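Local coordinates for protein papain-like protease (Human betacoronavirus 2c EMC/2012, PDB 4RNA) that probably acts as a cysteine peptidase that cleaves the viral polyprotein and, as its coronavirus relatives do, removes ubiquitin and ISG15 from host proteins, at residues L248-P252 with C307-D311; F265-V270 with V282-L286; G289-K293 with T302-K306. All coordinates share one frame. Residues are numbered along the deposited sequence.

In the fold
The three contacts belong to one mixed sheet, and strand 304-315 ties them together. It supplies a segment to contact 1 and most of one to contact 3, and it lies beside strand 267-272 of contact 2. Contact 2 is the buried one: a regular antiparallel hairpin with a polar face and an apolar face. Contact 1 is partly buried and less regular. It has one backbone hydrogen bond and one serine-aspartate bond. Contact 3 is at the surface, where a lysine lies over a tryptophan and binds water. Asn-269 and Asp-311 join contacts 1 and 2, while Arg-285 and Leu-292 join contacts 2 and 3. Contacts 2 and 3 are nested in the loop closed by contact 1.

Contact 1 (L248-P252 with C307-D311); sequences LSGTP and CKVTD
Strand 307-311 crosses segment 248-250 at 127° between N-to-C directions, with axes 4.6 Å apart. Ser-249 and Asp-311 form an antiparallel non-hydrogen-bonded pair, CA to CA 4.1 Å. The chain turns a corner at Thr-251, and Thr-310 (phi/psi -121/-86) leaves the beta region. The register then shifts, and Pro-252 CA lies 4.8 Å from Thr-310 CA.

Two hydrogen bonds join the segments. Gly-250 N donates to Thr-310 O at 3.2 Å. Ser-249 OG donates to Asp-311 OD1 at 2.6 Å, with both chi1 angles m. Ser-249 OG also bonds to His-173, and Asp-311 OD1 to Ser-169.

CA-H...O contacts add to these: Asp-311 CA to Leu-248 O at 3.2 Å, and Pro-252 CA to Val-309 O at 3.4 Å. Apolar packing comes mainly from Pro-252, with CG 3.8 Å from Thr-310 CG2 and CB 3.9 Å from Lys-308 CB.

One long strand thus pairs with two successive strands, 245-250 and 252-258, as in the twisted palm sheet of coronavirus papain-like proteases.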
ATOM      1  N   LEU A 248      15.427  14.617  -1.460  1.00 27.46           N
ATOM      2  CA  LEU A 248      14.538  15.529  -0.726  1.00 26.02           C
ATOM      3  C   LEU A 248      13.220  15.642  -1.439  1.00 33.71           C
ATOM      4  O   LEU A 248      13.226  15.535  -2.665  1.00 31.49           O
ATOM      5  CB  LEU A 248      15.195  16.935  -0.551  1.00 27.36           C
ATOM      6  CG  LEU A 248      16.579  17.067   0.075  1.00 28.93           C
ATOM      7  CD1 LEU A 248      17.111  18.501   0.097  1.00 27.90           C
ATOM      8  CD2 LEU A 248      16.469  16.521   1.485  1.00 27.22           C
ATOM      9  N   SER A 249      12.109  15.686  -0.704  1.00 30.64           N
ATOM     10  CA  SER A 249      10.798  15.742  -1.350  1.00 29.21           C
ATOM     11  C   SER A 249       9.879  16.728  -0.714  1.00 28.52           C
ATOM     12  O   SER A 249       9.830  16.858   0.438  1.00 27.46           O
ATOM     13  CB  SER A 249      10.066  14.359  -1.412  1.00 31.84           C
ATOM     14  OG  SER A 249      10.966  13.368  -1.823  1.00 43.15           O
ATOM     15  N   GLY A 250       9.011  17.385  -1.494  1.00 25.92           N
ATOM     16  CA  GLY A 250       7.915  18.081  -0.889  1.00 24.42           C
ATOM     17  C   GLY A 250       6.799  18.118  -1.948  1.00 28.67           C
ATOM     18  O   GLY A 250       6.941  17.510  -2.982  1.00 24.91           O
ATOM     19  N   THR A 251       5.717  18.785  -1.628  1.00 25.66           N
ATOM     20  CA  THR A 251       4.531  18.828  -2.482  1.00 32.91           C
ATOM     21  C   THR A 251       4.948  19.714  -3.603  1.00 30.31           C
ATOM     22  O   THR A 251       5.941  20.464  -3.503  1.00 29.67           O
ATOM     23  CB  THR A 251       3.316  19.452  -1.715  1.00 31.67           C
ATOM     24  OG1 THR A 251       3.705  20.718  -1.203  1.00 34.84           O
ATOM     25  CG2 THR A 251       2.916  18.627  -0.528  1.00 33.15           C
ATOM     26  N   PRO A 252       4.222  19.625  -4.736  1.00 34.32           N
ATOM     27  CA  PRO A 252       4.669  20.346  -5.903  1.00 34.41           C
ATOM     28  C   PRO A 252       4.866  21.812  -5.579  1.00 36.83           C
ATOM     29  O   PRO A 252       3.956  22.441  -5.025  1.00 38.38           O
ATOM     30  CB  PRO A 252       3.466  20.213  -6.845  1.00 31.04           C
ATOM     31  CG  PRO A 252       2.985  18.828  -6.536  1.00 36.63           C
ATOM     32  CD  PRO A 252       3.166  18.657  -5.043  1.00 31.15           C
ATOM     33  N   CYS A 307       8.911  25.544 -12.928  1.00 36.01           N
ATOM     34  CA  CYS A 307       8.175  24.271 -12.838  1.00 33.73           C
ATOM     35  C   CYS A 307       7.954  23.917 -11.340  1.00 34.31           C
ATOM     36  O   CYS A 307       8.644  24.438 -10.452  1.00 33.89           O
ATOM     37  CB  CYS A 307       8.995  23.164 -13.515  1.00 32.02           C
ATOM     38  SG  CYS A 307      10.617  22.997 -12.698  1.00 35.24           S
ATOM     39  N   LYS A 308       7.024  23.002 -11.107  1.00 36.14           N
ATOM     40  CA  LYS A 308       6.626  22.534  -9.760  1.00 36.14           C
ATOM     41  C   LYS A 308       7.359  21.269  -9.390  1.00 36.49           C
ATOM     42  O   LYS A 308       6.991  20.147  -9.778  1.00 34.04           O
ATOM     43  CB  LYS A 308       5.124  22.301  -9.738  1.00 40.70           C
ATOM     44  CG  LYS A 308       4.329  23.552 -10.127  1.00 42.59           C
ATOM     45  CD  LYS A 308       2.910  23.128 -10.454  1.00 54.83           C
ATOM     46  CE  LYS A 308       1.932  24.274 -10.286  1.00 61.67           C
ATOM     47  NZ  LYS A 308       0.569  23.695 -10.509  1.00 72.62           N
ATOM     48  N   VAL A 309       8.390  21.500  -8.613  1.00 30.24           N
ATOM     49  CA  VAL A 309       9.315  20.478  -8.202  1.00 29.59           C
ATOM     50  C   VAL A 309       8.680  19.657  -7.097  1.00 32.70           C
ATOM     51  O   VAL A 309       8.017  20.223  -6.169  1.00 31.42           O
ATOM     52  CB  VAL A 309      10.581  21.163  -7.748  1.00 33.02           C
ATOM     53  CG1 VAL A 309      11.545  20.219  -7.047  1.00 29.08           C
ATOM     54  CG2 VAL A 309      11.284  21.857  -8.906  1.00 29.14           C
ATOM     55  N   THR A 310       9.003  18.356  -7.103  1.00 31.54           N
ATOM     56  CA  THR A 310       8.553  17.459  -6.047  1.00 29.35           C
ATOM     57  C   THR A 310       9.790  16.863  -5.390  1.00 27.50           C
ATOM     58  O   THR A 310      10.245  17.423  -4.455  1.00 31.08           O
ATOM     59  CB  THR A 310       7.602  16.370  -6.570  1.00 32.10           C
ATOM     60  OG1 THR A 310       8.138  15.705  -7.750  1.00 32.20           O
ATOM     61  CG2 THR A 310       6.220  16.948  -6.882  1.00 29.91           C
ATOM     62  N   ASP A 311      10.339  15.774  -5.919  1.00 28.07           N
ATOM     63  CA  ASP A 311      11.579  15.179  -5.343  1.00 30.77           C
ATOM     64  C   ASP A 311      12.844  15.809  -5.945  1.00 33.38           C
ATOM     65  O   ASP A 311      12.869  16.172  -7.072  1.00 25.27           O
ATOM     66  CB  ASP A 311      11.644  13.715  -5.627  1.00 31.76           C
ATOM     67  CG  ASP A 311      10.332  13.045  -5.426  1.00 37.17           C
ATOM     68  OD1 ASP A 311       9.927  12.960  -4.221  1.00 41.04           O
ATOM     69  OD2 ASP A 311       9.731  12.600  -6.449  1.00 40.91           O
TER

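Contact 2 (F265-V270 with V282-L286); sequences FVAFNV and VHARL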
ATOM      1  N   PHE A 265      22.415  19.807  -7.216  1.00 36.05           N
ATOM      2  CA  PHE A 265      21.493  18.679  -7.365  1.00 33.94           C
ATOM      3  C   PHE A 265      21.769  18.080  -8.751  1.00 32.11           C
ATOM      4  O   PHE A 265      22.281  18.786  -9.626  1.00 34.69           O
ATOM      5  CB  PHE A 265      20.037  19.062  -7.095  1.00 32.54           C
ATOM      6  CG  PHE A 265      19.561  20.278  -7.863  1.00 31.32           C
ATOM      7  CD1 PHE A 265      19.089  20.139  -9.148  1.00 32.50           C
ATOM      8  CD2 PHE A 265      19.599  21.567  -7.277  1.00 34.43           C
ATOM      9  CE1 PHE A 265      18.676  21.244  -9.883  1.00 34.23           C
ATOM     10  CE2 PHE A 265      19.161  22.674  -8.001  1.00 33.11           C
ATOM     11  CZ  PHE A 265      18.718  22.504  -9.307  1.00 35.68           C
ATOM     12  N   VAL A 266      21.494  16.800  -8.920  1.00 29.44           N
ATOM     13  CA  VAL A 266      21.770  16.078 -10.168  1.00 31.54           C
ATOM     14  C   VAL A 266      20.502  15.753 -10.937  1.00 30.25           C
ATOM     15  O   VAL A 266      20.551  15.406 -12.113  1.00 34.91           O
ATOM     16  CB  VAL A 266      22.672  14.828  -9.943  1.00 37.84           C
ATOM     17  CG1 VAL A 266      23.992  15.236  -9.251  1.00 38.49           C
ATOM     18  CG2 VAL A 266      21.930  13.753  -9.180  1.00 32.91           C
ATOM     19  N   ALA A 267      19.350  15.781 -10.271  1.00 30.85           N
ATOM     20  CA  ALA A 267      18.092  15.414 -10.895  1.00 29.85           C
ATOM     21  C   ALA A 267      16.915  15.822 -10.016  1.00 30.66           C
ATOM     22  O   ALA A 267      17.082  16.052  -8.845  1.00 28.40           O
ATOM     23  CB  ALA A 267      17.972  13.898 -11.185  1.00 28.55           C
ATOM     24  N   PHE A 268      15.721  15.951 -10.606  1.00 23.85           N
ATOM     25  CA  PHE A 268      14.540  16.269  -9.817  1.00 29.49           C
ATOM     26  C   PHE A 268      13.296  15.834 -10.539  1.00 32.80           C
ATOM     27  O   PHE A 268      13.306  15.718 -11.776  1.00 33.44           O
ATOM     28  CB  PHE A 268      14.481  17.786  -9.447  1.00 29.49           C
ATOM     29  CG  PHE A 268      14.483  18.714 -10.644  1.00 31.01           C
ATOM     30  CD1 PHE A 268      15.680  19.102 -11.238  1.00 30.15           C
ATOM     31  CD2 PHE A 268      13.302  19.136 -11.173  1.00 29.37           C
ATOM     32  CE1 PHE A 268      15.727  19.949 -12.328  1.00 33.57           C
ATOM     33  CE2 PHE A 268      13.321  20.006 -12.267  1.00 33.14           C
ATOM     34  CZ  PHE A 268      14.527  20.412 -12.842  1.00 33.28           C
ATOM     35  N   ASN A 269      12.203  15.599  -9.801  1.00 27.92           N
ATOM     36  CA  ASN A 269      10.928  15.391 -10.505  1.00 27.07           C
ATOM     37  C   ASN A 269      10.012  16.555 -10.486  1.00 27.86           C
ATOM     38  O   ASN A 269      10.099  17.437  -9.620  1.00 29.58           O
ATOM     39  CB  ASN A 269      10.181  14.160  -9.950  1.00 27.60           C
ATOM     40  CG  ASN A 269      11.011  12.885 -10.130  1.00 35.02           C
ATOM     41  OD1 ASN A 269      11.561  12.672 -11.207  1.00 32.65           O
ATOM     42  ND2 ASN A 269      11.086  12.027  -9.082  1.00 28.84           N
ATOM     43  N   VAL A 270       9.092  16.569 -11.449  1.00 29.48           N
ATOM     44  CA  VAL A 270       8.215  17.722 -11.541  1.00 31.11           C
ATOM     45  C   VAL A 270       6.819  17.126 -11.671  1.00 29.04           C
ATOM     46  O   VAL A 270       6.653  16.070 -12.308  1.00 31.92           O
ATOM     47  CB  VAL A 270       8.561  18.587 -12.806  1.00 36.73           C
ATOM     48  CG1 VAL A 270       7.424  19.485 -13.179  1.00 35.48           C
ATOM     49  CG2 VAL A 270       9.828  19.403 -12.580  1.00 35.38           C
ATOM     50  N   VAL A 282       7.150  14.487 -14.703  1.00 39.29           N
ATOM     51  CA  VAL A 282       8.262  14.573 -15.613  1.00 36.60           C
ATOM     52  C   VAL A 282       9.543  14.424 -14.806  1.00 32.17           C
ATOM     53  O   VAL A 282       9.697  14.996 -13.698  1.00 36.87           O
ATOM     54  CB  VAL A 282       8.208  15.934 -16.367  1.00 41.52           C
ATOM     55  CG1 VAL A 282       9.353  16.082 -17.381  1.00 41.97           C
ATOM     56  CG2 VAL A 282       6.860  16.085 -17.061  1.00 46.25           C
ATOM     57  N   HIS A 283      10.494  13.654 -15.338  1.00 28.59           N
ATOM     58  CA  HIS A 283      11.754  13.440 -14.635  1.00 25.93           C
ATOM     59  C   HIS A 283      12.808  14.308 -15.308  1.00 29.98           C
ATOM     60  O   HIS A 283      12.891  14.308 -16.540  1.00 32.05           O
ATOM     61  CB  HIS A 283      12.188  11.980 -14.703  1.00 25.47           C
ATOM     62  CG  HIS A 283      13.543  11.716 -14.032  1.00 24.99           C
ATOM     63  ND1 HIS A 283      13.666  11.672 -12.738  1.00 26.46           N
ATOM     64  CD2 HIS A 283      14.811  11.508 -14.565  1.00 23.98           C
ATOM     65  CE1 HIS A 283      14.938  11.417 -12.372  1.00 26.07           C
ATOM     66  NE2 HIS A 283      15.669  11.314 -13.496  1.00 29.59           N
ATOM     67  N   ALA A 284      13.625  15.020 -14.517  1.00 27.48           N
ATOM     68  CA  ALA A 284      14.601  15.939 -15.089  1.00 31.61           C
ATOM     69  C   ALA A 284      15.989  15.547 -14.614  1.00 31.94           C
ATOM     70  O   ALA A 284      16.202  15.144 -13.427  1.00 33.37           O
ATOM     71  CB  ALA A 284      14.284  17.410 -14.735  1.00 27.41           C
ATOM     72  N   ARG A 285      16.948  15.613 -15.532  1.00 29.00           N
ATOM     73  CA  ARG A 285      18.368  15.405 -15.132  1.00 35.59           C
ATOM     74  C   ARG A 285      19.251  16.565 -15.566  1.00 34.25           C
ATOM     75  O   ARG A 285      18.933  17.216 -16.557  1.00 35.89           O
ATOM     76  CB  ARG A 285      18.925  14.138 -15.762  1.00 38.19           C
ATOM     77  CG  ARG A 285      18.003  12.951 -15.565  1.00 38.24           C
ATOM     78  CD  ARG A 285      18.861  11.783 -15.374  1.00 33.98           C
ATOM     79  NE  ARG A 285      18.104  10.623 -14.930  1.00 32.74           N
ATOM     80  CZ  ARG A 285      18.533   9.395 -15.190  1.00 36.54           C
ATOM     81  NH1 ARG A 285      19.632   9.253 -15.927  1.00 35.61           N
ATOM     82  NH2 ARG A 285      17.860   8.324 -14.770  1.00 29.40           N
ATOM     83  N   LEU A 286      20.319  16.808 -14.815  1.00 33.15           N
ATOM     84  CA  LEU A 286      21.258  17.870 -15.143  1.00 36.56           C
ATOM     85  C   LEU A 286      22.506  17.299 -15.753  1.00 39.86           C
ATOM     86  O   LEU A 286      23.319  16.638 -15.073  1.00 36.19           O
ATOM     87  CB  LEU A 286      21.683  18.627 -13.895  1.00 38.08           C
ATOM     88  CG  LEU A 286      20.629  19.400 -13.050  1.00 47.32           C
ATOM     89  CD1 LEU A 286      21.255  20.698 -12.589  1.00 38.60           C
ATOM     90  CD2 LEU A 286      19.274  19.659 -13.690  1.00 42.57           C
TER
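This is a buried antiparallel beta hairpin contact, formed by neighbouring strands 267-272 and 280-287 of the mixed sheet. The directions of segments 267-270 and 282-286 differ by 158°, and their axes come within 4.7 Å. Ala-267 pairs with Arg-285, Phe-268 with Ala-284, Asn-269 with His-283 and Val-270 with Val-282.

The backbone bonds follow this register. Phe-268 N donates to Ala-284 O at 3.0 Å, and Ala-284 N to Phe-268 O at 2.8 Å. Val-270 N reaches Val-282 O at 2.8 Å, and Val-282 N reaches Val-270 O at 2.9 Å. Beyond the strand pairs, Leu-286 N donates to Val-266 O at 3.1 Å.

The two faces differ in chemistry. On one, His-283 ND1 donates to Asn-269 OD1 at 2.8 Å. Arg-285 NE donates to His-283 NE2 at 2.9 Å, so the imidazole is bonded at both nitrogens.

The other face is apolar. Ala-284 CB lies 3.7 Å from the centroid of the Phe-268 ring, over its face, a CH-pi contact. Leu-286 CD2 lies at the ring edge, 3.8 Å from Phe-268 CE1.

Helix 115-122 packs against the polar face: Arg-285 bonds to Met-120 O, and Asn-269 to Thr-121. Strand 304-315 pairs with 267-272, and strand 290-294 with 280-287. Ile-291 of strand 290-294 touches Phe-268, Ala-284 and Leu-286.

Contact 3 (G289-K293 with T302-K306); sequences GLILK and TSDWK
Ile-291 and Thr-302 form an antiparallel hydrogen-bonded pair, CA to CA 5.4 Å. Ile-291 N donates to Thr-302 O at 2.7 Å, and Thr-302 N to Ile-291 O at 3.2 Å. Both residues are extended. Ser-303 (phi/psi -94/-15) then turns the chain, so strand 304-306 runs at 52° to strand 290-293, with axes 8.1 Å apart.

Some polar groups at the turn are met within it, others by Thr-258 and Thr-259. Ser-303 OG donates to Asp-304 OD1 at 3.0 Å. Asp-304 N makes a weak bond to Thr-302 OG1 at 3.4 Å. Asp-304 OD2 bonds to Thr-258, and Gly-289 O accepts from Thr-259.

This is the point where the surface hairpin of strands 290-294 and 299-302 passes into long strand 304-315. The sheet continues around it through backbone bonds of Leu-292 with Arg-285 and of Trp-305 with Val-257.

Lys-293 (chi1 m, chi2 137°, chi3 91°) lies across Trp-305 (chi1 t, chi2 22°). Lys-293 CG is 3.7 Å from Trp-305 CZ3. Lys-293 CE sits 3.9 Å from the centroid of the Trp-305 six-membered ring, a CH-pi contact. Lys-293 NZ is 4.2 Å from the centroid of the Trp-305 five-membered ring, 11° off its normal, a cation-pi contact. Lys-293 NZ also donates to water 1 at 3.0 Å, and that water gives a weak bond to Asp-304 O at 3.4 Å.

Ile-291 (chi1 m, chi2 t) is the buried member, with CD1 4.0 Å from Trp-305 CB. Leu-290 CD2 is 4.1 Å from Ser-303 CB.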
ATOM      1  N   GLY A 289      25.617  20.969 -18.684  1.00 45.21           N
ATOM      2  CA  GLY A 289      25.129  22.337 -18.431  1.00 42.14           C
ATOM      3  C   GLY A 289      23.674  22.605 -18.756  1.00 41.08           C
ATOM      4  O   GLY A 289      23.267  23.773 -18.820  1.00 41.50           O
ATOM      5  N   LEU A 290      22.866  21.564 -18.961  1.00 37.89           N
ATOM      6  CA  LEU A 290      21.440  21.761 -19.313  1.00 36.43           C
ATOM      7  C   LEU A 290      20.512  20.915 -18.441  1.00 39.26           C
ATOM      8  O   LEU A 290      20.970  19.986 -17.790  1.00 32.95           O
ATOM      9  CB  LEU A 290      21.169  21.416 -20.770  1.00 35.96           C
ATOM     10  CG  LEU A 290      21.766  22.322 -21.871  1.00 46.40           C
ATOM     11  CD1 LEU A 290      21.555  21.589 -23.178  1.00 43.48           C
ATOM     12  CD2 LEU A 290      21.120  23.710 -21.927  1.00 40.72           C
ATOM     13  N   ILE A 291      19.226  21.245 -18.453  1.00 37.36           N
ATOM     14  CA  ILE A 291      18.238  20.434 -17.774  1.00 39.28           C
ATOM     15  C   ILE A 291      17.641  19.557 -18.863  1.00 40.65           C
ATOM     16  O   ILE A 291      17.057  20.083 -19.826  1.00 34.95           O
ATOM     17  CB  ILE A 291      17.103  21.286 -17.148  1.00 34.60           C
ATOM     18  CG1 ILE A 291      17.630  22.221 -16.065  1.00 38.17           C
ATOM     19  CG2 ILE A 291      15.960  20.391 -16.651  1.00 37.49           C
ATOM     20  CD1 ILE A 291      16.676  23.365 -15.728  1.00 39.44           C
ATOM     21  N   LEU A 292      17.790  18.227 -18.731  1.00 35.71           N
ATOM     22  CA  LEU A 292      17.119  17.282 -19.644  1.00 39.10           C
ATOM     23  C   LEU A 292      15.803  16.833 -19.035  1.00 39.61           C
ATOM     24  O   LEU A 292      15.795  16.295 -17.925  1.00 35.37           O
ATOM     25  CB  LEU A 292      17.985  16.048 -19.927  1.00 43.78           C
ATOM     26  CG  LEU A 292      19.502  16.102 -20.159  1.00 46.76           C
ATOM     27  CD1 LEU A 292      19.945  14.829 -20.856  1.00 48.31           C
ATOM     28  CD2 LEU A 292      19.928  17.329 -20.937  1.00 43.85           C
ATOM     29  N   LYS A 293      14.713  17.074 -19.743  1.00 33.29           N
ATOM     30  CA  LYS A 293      13.367  16.790 -19.269  1.00 40.47           C
ATOM     31  C   LYS A 293      12.879  15.538 -19.973  1.00 38.81           C
ATOM     32  O   LYS A 293      12.667  15.537 -21.195  1.00 43.85           O
ATOM     33  CB  LYS A 293      12.395  17.937 -19.595  1.00 40.22           C
ATOM     34  CG  LYS A 293      12.866  19.314 -19.136  1.00 47.97           C
ATOM     35  CD  LYS A 293      12.612  20.383 -20.218  1.00 57.27           C
ATOM     36  CE  LYS A 293      11.266  21.065 -20.097  1.00 59.21           C
ATOM     37  NZ  LYS A 293      11.339  22.388 -20.813  1.00 67.19           N
ATOM     38  N   THR A 302      16.767  22.605 -21.692  1.00 42.66           N
ATOM     39  CA  THR A 302      16.677  24.027 -21.448  1.00 47.63           C
ATOM     40  C   THR A 302      17.687  24.322 -20.367  1.00 44.48           C
ATOM     41  O   THR A 302      18.066  23.405 -19.654  1.00 40.49           O
ATOM     42  CB  THR A 302      15.270  24.452 -20.981  1.00 50.05           C
ATOM     43  OG1 THR A 302      15.256  25.877 -20.830  1.00 51.83           O
ATOM     44  CG2 THR A 302      14.919  23.787 -19.632  1.00 50.33           C
ATOM     45  N   SER A 303      18.148  25.573 -20.253  1.00 40.21           N
ATOM     46  CA  SER A 303      19.016  25.964 -19.097  1.00 41.24           C
ATOM     47  C   SER A 303      18.226  26.571 -17.913  1.00 35.27           C
ATOM     48  O   SER A 303      18.755  26.653 -16.796  1.00 38.90           O
ATOM     49  CB  SER A 303      20.099  26.914 -19.541  1.00 45.15           C
ATOM     50  OG  SER A 303      19.452  28.021 -20.157  1.00 52.07           O
ATOM     51  N   ASP A 304      16.968  26.949 -18.154  1.00 36.16           N
ATOM     52  CA  ASP A 304      16.088  27.582 -17.141  1.00 38.19           C
ATOM     53  C   ASP A 304      14.691  27.078 -17.296  1.00 41.27           C
ATOM     54  O   ASP A 304      14.134  27.053 -18.415  1.00 41.81           O
ATOM     55  CB  ASP A 304      16.057  29.122 -17.280  1.00 40.52           C
ATOM     56  CG  ASP A 304      17.443  29.739 -17.140  1.00 42.31           C
ATOM     57  OD1 ASP A 304      18.153  29.801 -18.157  1.00 48.33           O
ATOM     58  OD2 ASP A 304      17.880  30.067 -16.010  1.00 50.25           O
ATOM     59  N   TRP A 305      14.085  26.757 -16.152  1.00 40.59           N
ATOM     60  CA  TRP A 305      12.776  26.143 -16.117  1.00 39.04           C
ATOM     61  C   TRP A 305      12.021  26.505 -14.884  1.00 41.94           C
ATOM     62  O   TRP A 305      12.467  26.220 -13.750  1.00 37.59           O
ATOM     63  CB  TRP A 305      12.900  24.628 -16.214  1.00 37.55           C
ATOM     64  CG  TRP A 305      11.609  23.908 -16.509  1.00 39.37           C
ATOM     65  CD1 TRP A 305      10.453  24.407 -17.094  1.00 37.84           C
ATOM     66  CD2 TRP A 305      11.350  22.474 -16.314  1.00 39.67           C
ATOM     67  NE1 TRP A 305       9.509  23.410 -17.226  1.00 38.98           N
ATOM     68  CE2 TRP A 305       9.999  22.226 -16.796  1.00 42.66           C
ATOM     69  CE3 TRP A 305      12.106  21.393 -15.820  1.00 45.82           C
ATOM     70  CZ2 TRP A 305       9.416  20.939 -16.753  1.00 40.60           C
ATOM     71  CZ3 TRP A 305      11.515  20.102 -15.791  1.00 42.22           C
ATOM     72  CH2 TRP A 305      10.210  19.888 -16.240  1.00 46.10           C
ATOM     73  N   LYS A 306      10.865  27.131 -15.112  1.00 41.13           N
ATOM     74  CA  LYS A 306       9.902  27.406 -14.068  1.00 45.93           C
ATOM     75  C   LYS A 306       8.931  26.240 -14.045  1.00 41.90           C
ATOM     76  O   LYS A 306       8.208  25.982 -14.996  1.00 37.70           O
ATOM     77  CB  LYS A 306       9.142  28.737 -14.280  1.00 50.75           C
ATOM     78  CG  LYS A 306       8.267  29.099 -13.066  1.00 55.00           C
ATOM     79  CD  LYS A 306       7.832  30.561 -13.035  1.00 66.42           C
ATOM     80  CE  LYS A 306       6.685  30.851 -13.992  1.00 66.20           C
ATOM     81  NZ  LYS A 306       6.139  32.224 -13.785  1.00 82.83           N
TER
HETATM   82  O   HOH W   1      11.887  25.293 -20.263  1.00 64.59           O